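Local coordinates for beta-lactamase-related domain-containing protein (Bacteroides dorei DSM 17855, PDB 5TGF) that probably acts as a serine hydrolase of the beta-lactamase family, although its substrate is unknown, and binds calcium, at residues R101-H106 with M152-R157; V234-A239 with Y265-W270. One frame throughout, in Å; residues are numbered along the deposited sequence.

Interaction 1: residues R101-H106 with M152-R157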
ATOM      1  N   ARG A 101      11.843   9.452  -1.883  1.00 15.70           N
ATOM      2  CA  ARG A 101      10.442   9.725  -2.219  1.00 15.47           C
ATOM      3  C   ARG A 101      10.100   9.270  -3.647  1.00 15.55           C
ATOM      4  O   ARG A 101       8.933   8.946  -3.928  1.00 14.51           O
ATOM      5  CB  ARG A 101      10.126  11.208  -2.040  1.00 17.14           C
ATOM      6  CG  ARG A 101      10.892  12.156  -2.946  1.00 19.85           C
ATOM      7  CD  ARG A 101      10.330  13.570  -2.796  1.00 22.84           C
ATOM      8  NE  ARG A 101      11.098  14.558  -3.522  1.00 21.90           N
ATOM      9  CZ  ARG A 101      11.027  14.793  -4.828  1.00 24.53           C
ATOM     10  NH1 ARG A 101      10.182  14.143  -5.616  1.00 24.16           N
ATOM     11  NH2 ARG A 101      11.820  15.714  -5.340  1.00 26.73           N
ATOM     12  N   GLN A 102      11.097   9.219  -4.538  1.00 14.87           N
ATOM     13  CA  GLN A 102      10.857   8.772  -5.922  1.00 15.60           C
ATOM     14  C   GLN A 102      10.702   7.260  -5.987  1.00 16.02           C
ATOM     15  O   GLN A 102       9.890   6.741  -6.775  1.00 16.06           O
ATOM     16  CB  GLN A 102      11.970   9.202  -6.877  1.00 16.34           C
ATOM     17  CG  GLN A 102      11.933  10.713  -7.113  1.00 18.92           C
ATOM     18  CD  GLN A 102      13.134  11.276  -7.872  1.00 16.15           C
ATOM     19  OE1 GLN A 102      14.242  10.754  -7.815  1.00 15.36           O
ATOM     20  NE2 GLN A 102      12.913  12.402  -8.521  1.00 18.31           N
ATOM     21  N   LEU A 103      11.491   6.565  -5.189  1.00 13.56           N
ATOM     22  CA  LEU A 103      11.359   5.116  -5.068  1.00 15.87           C
ATOM     23  C   LEU A 103       9.934   4.738  -4.652  1.00 15.01           C
ATOM     24  O   LEU A 103       9.334   3.854  -5.232  1.00 17.71           O
ATOM     25  CB  LEU A 103      12.394   4.541  -4.061  1.00 14.84           C
ATOM     26  CG  LEU A 103      13.879   4.680  -4.437  1.00 15.13           C
ATOM     27  CD1 LEU A 103      14.801   4.382  -3.253  1.00 17.45           C
ATOM     28  CD2 LEU A 103      14.252   3.817  -5.632  1.00 15.86           C
ATOM     29  N   LEU A 104       9.393   5.445  -3.671  1.00 15.28           N
ATOM     30  CA  LEU A 104       8.123   5.058  -3.067  1.00 15.16           C
ATOM     31  C   LEU A 104       6.899   5.596  -3.816  1.00 14.16           C
ATOM     32  O   LEU A 104       5.784   5.438  -3.336  1.00 15.60           O
ATOM     33  CB  LEU A 104       8.087   5.530  -1.617  1.00 15.68           C
ATOM     34  CG  LEU A 104       9.021   4.834  -0.647  1.00 17.82           C
ATOM     35  CD1 LEU A 104       9.193   5.626   0.634  1.00 17.33           C
ATOM     36  CD2 LEU A 104       8.525   3.441  -0.321  1.00 21.13           C
ATOM     37  N   SER A 105       7.119   6.358  -4.893  1.00 12.20           N
ATOM     38  CA  SER A 105       6.029   6.956  -5.652  1.00 12.65           C
ATOM     39  C   SER A 105       5.970   6.430  -7.082  1.00 11.67           C
ATOM     40  O   SER A 105       5.209   6.946  -7.888  1.00 12.95           O
ATOM     41  CB  SER A 105       6.164   8.472  -5.669  1.00 13.63           C
ATOM     42  OG  SER A 105       7.368   8.872  -6.329  1.00 14.77           O
ATOM     43  N   HIS A 106       6.721   5.354  -7.370  1.00 11.28           N
ATOM     44  CA  HIS A 106       6.764   4.747  -8.676  1.00 11.01           C
ATOM     45  C   HIS A 106       7.287   5.689  -9.766  1.00 12.04           C
ATOM     46  O   HIS A 106       6.833   5.614 -10.916  1.00 12.91           O
ATOM     47  CB  HIS A 106       5.405   4.186  -9.041  1.00 11.19           C
ATOM     48  CG  HIS A 106       4.901   3.217  -8.026  1.00 12.07           C
ATOM     49  ND1 HIS A 106       5.576   2.047  -7.741  1.00 12.80           N
ATOM     50  CD2 HIS A 106       3.867   3.282  -7.154  1.00 12.63           C
ATOM     51  CE1 HIS A 106       4.959   1.421  -6.754  1.00 13.05           C
ATOM     52  NE2 HIS A 106       3.900   2.130  -6.416  1.00 12.57           N
HETATM   53  N   MSE A 152      10.988  -0.199  -4.336  1.00 13.75           N
HETATM   54  CA  MSE A 152      10.694  -0.193  -2.901  1.00 13.47           C
HETATM   55  C   MSE A 152      11.643  -1.074  -2.144  1.00 13.55           C
HETATM   56  O   MSE A 152      11.827  -0.888  -0.949  1.00 15.23           O
HETATM   57  CB  MSE A 152       9.219  -0.493  -2.618  1.00 13.78           C
HETATM   58  CG  MSE A 152       8.424   0.739  -3.058  1.00 16.63           C
HETATM   59 SE   MSE A 152       6.513   0.457  -2.714  0.70 23.79          SE
HETATM   60  CE  MSE A 152       6.568  -0.162  -0.857  1.00 22.45           C
ATOM     61  N   GLN A 153      12.232  -2.074  -2.816  1.00 14.49           N
ATOM     62  CA  GLN A 153      13.295  -2.870  -2.175  1.00 14.32           C
ATOM     63  C   GLN A 153      14.464  -2.001  -1.793  1.00 14.03           C
ATOM     64  O   GLN A 153      15.009  -2.131  -0.705  1.00 15.13           O
ATOM     65  CB  GLN A 153      13.793  -4.011  -3.060  1.00 12.75           C
ATOM     66  CG  GLN A 153      12.737  -4.973  -3.519  1.00 12.47           C
ATOM     67  CD  GLN A 153      12.238  -5.859  -2.412  1.00 13.14           C
ATOM     68  OE1 GLN A 153      11.329  -5.486  -1.660  1.00 15.28           O
ATOM     69  NE2 GLN A 153      12.816  -7.046  -2.308  1.00 14.28           N
ATOM     70  N   ILE A 154      14.832  -1.096  -2.683  1.00 14.77           N
ATOM     71  CA  ILE A 154      15.922  -0.153  -2.422  1.00 14.47           C
ATOM     72  C   ILE A 154      15.544   0.779  -1.271  1.00 15.19           C
ATOM     73  O   ILE A 154      16.347   0.974  -0.350  1.00 14.90           O
ATOM     74  CB  ILE A 154      16.259   0.669  -3.663  1.00 14.63           C
ATOM     75  CG1 ILE A 154      16.677  -0.250  -4.828  1.00 14.37           C
ATOM     76  CG2 ILE A 154      17.352   1.684  -3.373  1.00 14.19           C
ATOM     77  CD1 ILE A 154      17.059   0.545  -6.056  1.00 16.06           C
ATOM     78  N   ALA A 155      14.328   1.323  -1.306  1.00 13.53           N
ATOM     79  CA  ALA A 155      13.817   2.172  -0.224  1.00 15.51           C
ATOM     80  C   ALA A 155      13.897   1.470   1.118  1.00 15.29           C
ATOM     81  O   ALA A 155      14.374   2.052   2.109  1.00 14.83           O
ATOM     82  CB  ALA A 155      12.376   2.628  -0.498  1.00 14.90           C
ATOM     83  N   GLY A 156      13.434   0.225   1.163  1.00 14.53           N
ATOM     84  CA  GLY A 156      13.519  -0.558   2.366  1.00 14.32           C
ATOM     85  C   GLY A 156      14.953  -0.751   2.872  1.00 16.66           C
ATOM     86  O   GLY A 156      15.193  -0.718   4.076  1.00 14.71           O
ATOM     87  N   ARG A 157      15.892  -1.005   1.954  1.00 14.77           N
ATOM     88  CA  ARG A 157      17.292  -1.197   2.322  1.00 15.08           C
ATOM     89  C   ARG A 157      17.897   0.098   2.891  1.00 16.35           C
ATOM     90  O   ARG A 157      18.732   0.038   3.804  1.00 18.02           O
ATOM     91  CB  ARG A 157      18.099  -1.664   1.129  1.00 16.16           C
ATOM     92  CG  ARG A 157      19.576  -1.952   1.403  1.00 17.31           C
ATOM     93  CD  ARG A 157      19.788  -3.051   2.388  1.00 18.85           C
ATOM     94  NE  ARG A 157      21.218  -3.144   2.744  1.00 20.67           N
ATOM     95  CZ  ARG A 157      21.689  -3.410   3.954  1.00 21.39           C
ATOM     96  NH1 ARG A 157      20.883  -3.686   4.968  1.00 21.86           N
ATOM     97  NH2 ARG A 157      23.003  -3.422   4.150  1.00 23.17           N
TER
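Three partners grip the hydroxyl of Ser-105: OG gives its proton mainly to a lone pair of Arg-101 O in a 2.9 Å hydrogen bond, has Gln-241 O as a weak further acceptor, and hydrogen-bonds with Thr-107 OG1. These bonds probably steady the type I beta turn from Leu-103 to His-106, which overlaps the end of helix 100-103 in the Leu-Leu-Ser-His-Thr sequence common among beta-lactamase-like serine hydrolases. The turn packs against helix 150-163 through mainly apolar, buried contacts, with no hydrogen bond between the segments. Leu-103 points at the helix and, with CG anti to its own carbonyl carbon (chi1 -64°), puts CD1 3.7 Å from both Ile-154 CG2 and Ala-155 N, crossing Ile-154 at about a right angle. Leu-104 crosses Met-152 at about a right angle, its CD2 branch 3.8 Å from Met-152 CG and 3.9 Å from Ala-155 CB, so that the alanine methyl faces both leucines. Ile-68 of helix 60-74 covers Leu-104 and Ala-155. Farther round the turn, His-106 packs on Lys-61, the lysine of a probable SxxK motif. The extended chi2 (-179°) of selenomethionine Met-152 carries SE obliquely toward the imidazole, 4.4 Å from His-106 CE1; chi3 then turns CE to Leu-104 CD2.

Interaction 2: residues V234-A239 with Y265-W270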
ATOM      1  N   VAL A 234       2.870  11.628   8.080  1.00 18.29           N
ATOM      2  CA  VAL A 234       1.604  11.170   7.504  1.00 20.35           C
ATOM      3  C   VAL A 234       1.146  12.099   6.367  1.00 19.95           C
ATOM      4  O   VAL A 234       0.685  11.619   5.303  1.00 19.42           O
ATOM      5  CB  VAL A 234       0.497  10.995   8.564  1.00 21.31           C
ATOM      6  CG1 VAL A 234      -0.762  10.461   7.907  1.00 22.54           C
ATOM      7  CG2 VAL A 234       0.948  10.053   9.678  1.00 18.82           C
ATOM      8  N   GLN A 235       1.265  13.419   6.569  1.00 18.36           N
ATOM      9  CA  GLN A 235       0.897  14.372   5.530  1.00 20.68           C
ATOM     10  C   GLN A 235       1.736  14.207   4.255  1.00 20.06           C
ATOM     11  O   GLN A 235       1.196  14.193   3.134  1.00 19.06           O
ATOM     12  CB  GLN A 235       0.959  15.810   6.038  1.00 24.63           C
ATOM     13  CG  GLN A 235      -0.159  16.146   7.009  1.00 34.28           C
ATOM     14  CD  GLN A 235      -1.547  15.887   6.417  1.00 42.03           C
ATOM     15  OE1 GLN A 235      -2.251  14.953   6.826  1.00 40.80           O
ATOM     16  NE2 GLN A 235      -1.921  16.679   5.409  1.00 54.13           N
ATOM     17  N   THR A 236       3.030  14.004   4.431  1.00 17.93           N
ATOM     18  CA  THR A 236       3.948  13.798   3.297  1.00 17.70           C
ATOM     19  C   THR A 236       3.613  12.480   2.563  1.00 16.05           C
ATOM     20  O   THR A 236       3.642  12.447   1.338  1.00 17.82           O
ATOM     21  CB  THR A 236       5.415  13.797   3.764  1.00 19.16           C
ATOM     22  OG1 THR A 236       5.746  15.123   4.241  1.00 21.86           O
ATOM     23  CG2 THR A 236       6.373  13.424   2.619  1.00 19.87           C
HETATM   24  N   MSE A 237       3.247  11.435   3.305  1.00 15.99           N
HETATM   25  CA  MSE A 237       2.854  10.171   2.685  1.00 15.86           C
HETATM   26  C   MSE A 237       1.633  10.339   1.792  1.00 15.44           C
HETATM   27  O   MSE A 237       1.428   9.558   0.847  1.00 16.15           O
HETATM   28  CB  MSE A 237       2.575   9.115   3.770  1.00 18.11           C
HETATM   29  CG  MSE A 237       3.820   8.572   4.508  1.00 18.23           C
HETATM   30 SE   MSE A 237       3.207   7.557   6.093  0.76 21.11          SE
HETATM   31  CE  MSE A 237       2.381   6.015   5.141  1.00 21.30           C
ATOM     32  N   GLN A 238       0.756  11.259   2.169  1.00 15.60           N
ATOM     33  CA  GLN A 238      -0.513  11.533   1.464  1.00 16.14           C
ATOM     34  C   GLN A 238      -0.441  12.636   0.419  1.00 16.58           C
ATOM     35  O   GLN A 238      -1.436  12.880  -0.282  1.00 15.76           O
ATOM     36  CB  GLN A 238      -1.608  11.829   2.503  1.00 16.71           C
ATOM     37  CG  GLN A 238      -1.861  10.660   3.426  1.00 18.33           C
ATOM     38  CD  GLN A 238      -2.926  10.916   4.483  1.00 20.00           C
ATOM     39  OE1 GLN A 238      -3.597  11.957   4.477  1.00 20.08           O
ATOM     40  NE2 GLN A 238      -3.162   9.921   5.329  1.00 17.35           N
ATOM     41  N   ALA A 239       0.702  13.310   0.311  1.00 15.78           N
ATOM     42  CA  ALA A 239       0.872  14.415  -0.639  1.00 17.12           C
ATOM     43  C   ALA A 239       1.137  13.888  -2.047  1.00 17.96           C
ATOM     44  O   ALA A 239       1.514  12.751  -2.233  1.00 17.52           O
ATOM     45  CB  ALA A 239       2.049  15.315  -0.229  1.00 18.13           C
ATOM     46  N   TYR A 265      -0.528   9.429  -6.808  1.00 12.61           N
ATOM     47  CA  TYR A 265       0.183   8.586  -5.829  1.00 11.94           C
ATOM     48  C   TYR A 265       0.958   9.436  -4.849  1.00 14.32           C
ATOM     49  O   TYR A 265       1.525  10.467  -5.221  1.00 14.50           O
ATOM     50  CB  TYR A 265       1.119   7.593  -6.558  1.00 11.47           C
ATOM     51  CG  TYR A 265       1.310   6.258  -5.891  1.00 11.08           C
ATOM     52  CD1 TYR A 265       0.404   5.222  -6.074  1.00 11.43           C
ATOM     53  CD2 TYR A 265       2.410   6.026  -5.047  1.00 12.10           C
ATOM     54  CE1 TYR A 265       0.592   3.987  -5.482  1.00 10.36           C
ATOM     55  CE2 TYR A 265       2.591   4.791  -4.437  1.00 12.05           C
ATOM     56  CZ  TYR A 265       1.682   3.778  -4.656  1.00 11.70           C
ATOM     57  OH  TYR A 265       1.893   2.523  -4.077  1.00 14.32           O
ATOM     58  N   GLY A 266       1.012   8.958  -3.611  1.00 13.32           N
ATOM     59  CA  GLY A 266       1.828   9.515  -2.560  1.00 13.21           C
ATOM     60  C   GLY A 266       3.035   8.645  -2.304  1.00 13.58           C
ATOM     61  O   GLY A 266       3.790   8.345  -3.252  1.00 14.20           O
ATOM     62  N   LEU A 267       3.278   8.303  -1.036  1.00 12.40           N
ATOM     63  CA  LEU A 267       4.302   7.320  -0.663  1.00 12.60           C
ATOM     64  C   LEU A 267       3.654   5.989  -0.338  1.00 13.03           C
ATOM     65  O   LEU A 267       2.904   5.852   0.646  1.00 13.35           O
ATOM     66  CB  LEU A 267       5.115   7.799   0.540  1.00 14.05           C
ATOM     67  CG  LEU A 267       5.735   9.192   0.387  1.00 14.02           C
ATOM     68  CD1 LEU A 267       6.413   9.611   1.692  1.00 15.68           C
ATOM     69  CD2 LEU A 267       6.763   9.228  -0.726  1.00 15.14           C
ATOM     70  N   GLY A 268       3.783   5.041  -1.251  1.00 12.17           N
ATOM     71  CA  GLY A 268       3.151   3.718  -1.091  1.00 12.66           C
ATOM     72  C   GLY A 268       1.627   3.675  -0.997  1.00 12.65           C
ATOM     73  O   GLY A 268       1.095   2.774  -0.399  1.00 11.60           O
ATOM     74  N   GLU A 269       0.939   4.656  -1.572  1.00 11.90           N
ATOM     75  CA  GLU A 269      -0.496   4.755  -1.483  1.00 12.76           C
ATOM     76  C   GLU A 269      -1.039   5.592  -2.645  1.00 11.74           C
ATOM     77  O   GLU A 269      -0.383   6.580  -3.094  1.00 12.65           O
ATOM     78  CB  GLU A 269      -0.905   5.376  -0.147  1.00 12.84           C
ATOM     79  CG  GLU A 269      -0.369   6.793   0.098  1.00 13.69           C
ATOM     80  CD  GLU A 269      -0.119   7.075   1.592  1.00 15.21           C
ATOM     81  OE1 GLU A 269      -0.940   7.772   2.241  1.00 15.52           O
ATOM     82  OE2 GLU A 269       0.878   6.518   2.157  1.00 17.48           O
ATOM     83  N   TRP A 270      -2.221   5.212  -3.124  1.00 11.01           N
ATOM     84  CA  TRP A 270      -2.905   5.940  -4.190  1.00 11.16           C
ATOM     85  C   TRP A 270      -3.723   7.080  -3.616  1.00 11.97           C
ATOM     86  O   TRP A 270      -4.435   6.931  -2.587  1.00 12.68           O
ATOM     87  CB  TRP A 270      -3.866   5.019  -4.989  1.00 11.42           C
ATOM     88  CG  TRP A 270      -3.210   3.859  -5.706  1.00 11.79           C
ATOM     89  CD1 TRP A 270      -3.000   2.587  -5.216  1.00 11.98           C
ATOM     90  CD2 TRP A 270      -2.729   3.844  -7.046  1.00 11.19           C
ATOM     91  NE1 TRP A 270      -2.343   1.831  -6.144  1.00 13.13           N
ATOM     92  CE2 TRP A 270      -2.173   2.576  -7.279  1.00 11.61           C
ATOM     93  CE3 TRP A 270      -2.614   4.829  -8.049  1.00 11.65           C
ATOM     94  CZ2 TRP A 270      -1.547   2.245  -8.478  1.00 12.29           C
ATOM     95  CZ3 TRP A 270      -2.012   4.474  -9.265  1.00 11.57           C
ATOM     96  CH2 TRP A 270      -1.494   3.214  -9.466  1.00 11.97           C
TER
HETATM   97  O   HOH W   1      -0.783   7.812   4.951  1.00 18.88           O
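Leu-267 lies against the backbone of helix 231-238, its CD1 methyl 3.7 Å from Met-237 CA and flanked by the CG2 methyl of Thr-236 and the CG of Met-237. CG stands anti to the leucine's own carbonyl carbon, which turns the branched end onto the helix, and the selenomethionine chain of Met-237 crosses it at about a right angle. Beside this apolar patch, the carbonyl of Met-237 receives the backbone hydrogen bond that joins the segments: Leu-267 N to Met-237 O is 2.9 Å and nearly straight at the hydrogen (169°), although the donor sits 28° out of the carbonyl plane. Gly-266, without a side chain, comes close enough for its CA to make C-H...O contacts with Met-237 O and, at 3.3 Å, with Ala-239 O. While Leu-267 N takes the hydrogen bond, Glu-269 presents the flat face of its carboxylate to the same carbonyl. Its CG takes the crowded position between backbone N and carbonyl carbon (chi1 60°), and Met-237 O lies over the face, 3.0 Å from Glu-269 CD, with no hydrogen bond to either carboxylate oxygen. Glu-269 OE2 is also 2.6 Å from Leu-267 O; such a gathering of oxygens may well raise the pKa of this buried acid. Glu-269 OE1 accepts a hydrogen bond from a water at 2.7 Å, which accepts one from Gln-238 NE2 at 3.2 Å; Lys-298 holds Gln-238 OE1. The ring of Tyr-265 carries Glu-269 O over one face. Loop 265-270 thus ties helix 231-238 to edge strand 270-274 of the antiparallel sheet, and Tyr-265 packs on Lys-61, consistent with the alpha/beta fold of serine beta-lactamases and penicillin-binding proteins.

In the fold
Both contacts are buried, and they adjoin, with centres about 12 Å apart. Interaction 1 is mainly apolar, with no hydrogen bond between its segments, and stays within the helical part of the fold, whereas interaction 2 mixes leucine packing with a backbone hydrogen bond and a hydrated carboxylate where helix 231-238 meets the approach to the six-stranded sheet. The turn at 103-106 and the loop at 265-270 are themselves joined: Leu-104 O probably accepts a hydrogen bond from Gly-268 N (2.9 Å), and His-106 NE2 probably bonds Tyr-265 OH (3.1 Å). Helix 60-74 backs both, and its Lys-61 touches His-106, Met-152 and Tyr-265, placing the pair beside the presumed active site.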